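Local coordinates for arginine 3rd transport system periplasmic binding protein (Legionella pneumophila subsp. pneumophila str. Philadelphia 1, PDB 3KZG) that probably binds arginine in the periplasm and delivers it to a membrane transport system, at residues 81-86 against 194-199. Sequence-based numbering, arbitrary orientation.
Sequences FIFSLP and SIMANP
Ser-84 OG serves both segments at once: it accepts the N-H of Ile-195 at 3.1 Å from 194-199 and donates to Leu-85 O in its own segment, 81-86. Its chi1 of 66° sets OG between the backbone N and the carbonyl carbon, where the hydroxyl can reach both. Ser-194, in the opposing segment, donates from OG to Ser-84 O at 2.9 Å, from well above the carbonyl plane. Between these hydroxyls and the short antiparallel ladder, Ser-84 N bonds to Ile-195 O; Ile-82 and Ala-197 then form a hydrogen-bonded pair, N to O each way.

The non-hydrogen-bonded pair, Phe-83 and Met-196, shares one face of the ladder. Met-196 is a selenomethionine, and its chain bends at chi3 (70°), which brings CE over the centre of the Phe-81 ring, 4.2 Å from the centroid. Its SE makes oblique Met-aromatic contacts with both rings, while CG lies 3.5 Å from Phe-83 CE1. Leu-59 of helix 55-60 packs on Phe-81 and Met-196. On the opposite face of the ladder, Ile-82 CG1 meets Ala-197 CB at 4.2 Å, and Ile-205 of helix 202-217 touches both residues. Two segments of one chain, far apart in sequence and zipped together within one lobe, with helices against the ladder, suit the two-lobed periplasmic binding protein fold, in which the chain crosses to the other lobe and returns.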
loop_
_atom_site.group_PDB
_atom_site.type_symbol
_atom_site.label_atom_id
_atom_site.label_comp_id
_atom_site.label_asym_id
_atom_site.label_seq_id
_atom_site.Cartn_x
_atom_site.Cartn_y
_atom_site.Cartn_z
ATOM N N PHE A 81 29.975 -22.706 -8.082
ATOM C CA PHE A 81 29.435 -21.923 -6.979
ATOM C C PHE A 81 27.930 -22.057 -6.846
ATOM O O PHE A 81 27.233 -22.434 -7.790
ATOM C CB PHE A 81 29.744 -20.440 -7.180
ATOM C CG PHE A 81 31.202 -20.129 -7.288
ATOM C CD1 PHE A 81 32.018 -20.149 -6.162
ATOM C CD2 PHE A 81 31.764 -19.811 -8.519
ATOM C CE1 PHE A 81 33.373 -19.853 -6.263
ATOM C CE2 PHE A 81 33.118 -19.512 -8.629
ATOM C CZ PHE A 81 33.922 -19.534 -7.499
ATOM N N ILE A 82 27.435 -21.735 -5.658
ATOM C CA ILE A 82 26.008 -21.747 -5.419
ATOM C C ILE A 82 25.617 -20.295 -5.183
ATOM O O ILE A 82 26.447 -19.469 -4.771
ATOM C CB ILE A 82 25.611 -22.625 -4.205
ATOM C CG1 ILE A 82 26.353 -22.171 -2.946
ATOM C CG2 ILE A 82 25.897 -24.089 -4.525
ATOM C CD1 ILE A 82 25.930 -22.910 -1.688
ATOM N N PHE A 83 24.356 -19.988 -5.463
ATOM C CA PHE A 83 23.844 -18.635 -5.317
ATOM C C PHE A 83 22.669 -18.554 -4.350
ATOM O O PHE A 83 21.972 -19.540 -4.109
ATOM C CB PHE A 83 23.400 -18.116 -6.683
ATOM C CG PHE A 83 24.529 -17.903 -7.648
ATOM C CD1 PHE A 83 25.267 -16.725 -7.625
ATOM C CD2 PHE A 83 24.850 -18.877 -8.588
ATOM C CE1 PHE A 83 26.307 -16.516 -8.532
ATOM C CE2 PHE A 83 25.886 -18.678 -9.496
ATOM C CZ PHE A 83 26.616 -17.493 -9.468
ATOM N N SER A 84 22.462 -17.371 -3.791
ATOM C CA SER A 84 21.344 -17.154 -2.897
ATOM C C SER A 84 20.205 -16.799 -3.837
ATOM O O SER A 84 20.373 -16.801 -5.060
ATOM C CB SER A 84 21.606 -15.953 -1.996
ATOM O OG SER A 84 21.643 -14.774 -2.781
ATOM N N LEU A 85 19.045 -16.491 -3.273
ATOM C CA LEU A 85 17.936 -16.069 -4.111
ATOM C C LEU A 85 18.420 -14.758 -4.731
ATOM O O LEU A 85 19.161 -14.001 -4.096
ATOM C CB LEU A 85 16.694 -15.797 -3.259
ATOM C CG LEU A 85 16.171 -16.964 -2.414
ATOM C CD1 LEU A 85 15.013 -16.491 -1.536
ATOM C CD2 LEU A 85 15.739 -18.092 -3.332
ATOM N N PRO A 86 18.037 -14.483 -5.982
ATOM C CA PRO A 86 18.490 -13.223 -6.577
ATOM C C PRO A 86 17.818 -12.084 -5.814
ATOM O O PRO A 86 16.683 -12.235 -5.355
ATOM C CB PRO A 86 18.010 -13.332 -8.022
ATOM C CG PRO A 86 16.753 -14.159 -7.892
ATOM C CD PRO A 86 17.140 -15.220 -6.891
ATOM N N SER A 194 22.941 -11.997 -7.454
ATOM C CA SER A 194 22.823 -12.774 -6.232
ATOM C C SER A 194 24.111 -12.867 -5.422
ATOM O O SER A 194 25.190 -12.516 -5.898
ATOM C CB SER A 194 22.336 -14.182 -6.589
ATOM O OG SER A 194 22.640 -15.109 -5.565
ATOM N N ILE A 195 23.977 -13.336 -4.189
ATOM C CA ILE A 195 25.112 -13.515 -3.294
ATOM C C ILE A 195 25.677 -14.903 -3.613
ATOM O O ILE A 195 24.951 -15.897 -3.588
ATOM C CB ILE A 195 24.648 -13.408 -1.829
ATOM C CG1 ILE A 195 24.108 -11.991 -1.582
ATOM C CG2 ILE A 195 25.796 -13.703 -0.872
ATOM C CD1 ILE A 195 23.550 -11.779 -0.203
HETATM N N MSE A 196 26.969 -14.956 -3.925
HETATM C CA MSE A 196 27.633 -16.196 -4.308
HETATM C C MSE A 196 28.456 -16.830 -3.191
HETATM O O MSE A 196 29.006 -16.143 -2.333
HETATM C CB MSE A 196 28.517 -15.911 -5.518
HETATM C CG MSE A 196 28.984 -17.113 -6.303
HETATM SE SE MSE A 196 29.899 -16.487 -7.887
HETATM C CE MSE A 196 31.490 -15.755 -7.008
ATOM N N ALA A 197 28.526 -18.155 -3.201
ATOM C CA ALA A 197 29.280 -18.864 -2.183
ATOM C C ALA A 197 29.752 -20.206 -2.711
ATOM O O ALA A 197 29.375 -20.616 -3.813
ATOM C CB ALA A 197 28.417 -19.057 -0.941
ATOM N N ASN A 198 30.601 -20.879 -1.939
ATOM C CA ASN A 198 31.101 -22.189 -2.333
ATOM C C ASN A 198 29.985 -23.203 -2.061
ATOM O O ASN A 198 29.183 -23.019 -1.148
ATOM C CB ASN A 198 32.369 -22.534 -1.538
ATOM C CG ASN A 198 33.559 -21.669 -1.934
ATOM O OD1 ASN A 198 34.140 -20.967 -1.103
ATOM N ND2 ASN A 198 33.921 -21.715 -3.210
ATOM N N PRO A 199 29.913 -24.280 -2.857
ATOM C CA PRO A 199 28.881 -25.311 -2.695
ATOM C C PRO A 199 28.634 -25.837 -1.282
ATOM O O PRO A 199 27.494 -26.161 -0.929
ATOM C CB PRO A 199 29.347 -26.409 -3.648
ATOM C CG PRO A 199 29.980 -25.629 -4.753
ATOM C CD PRO A 199 30.802 -24.610 -3.984
#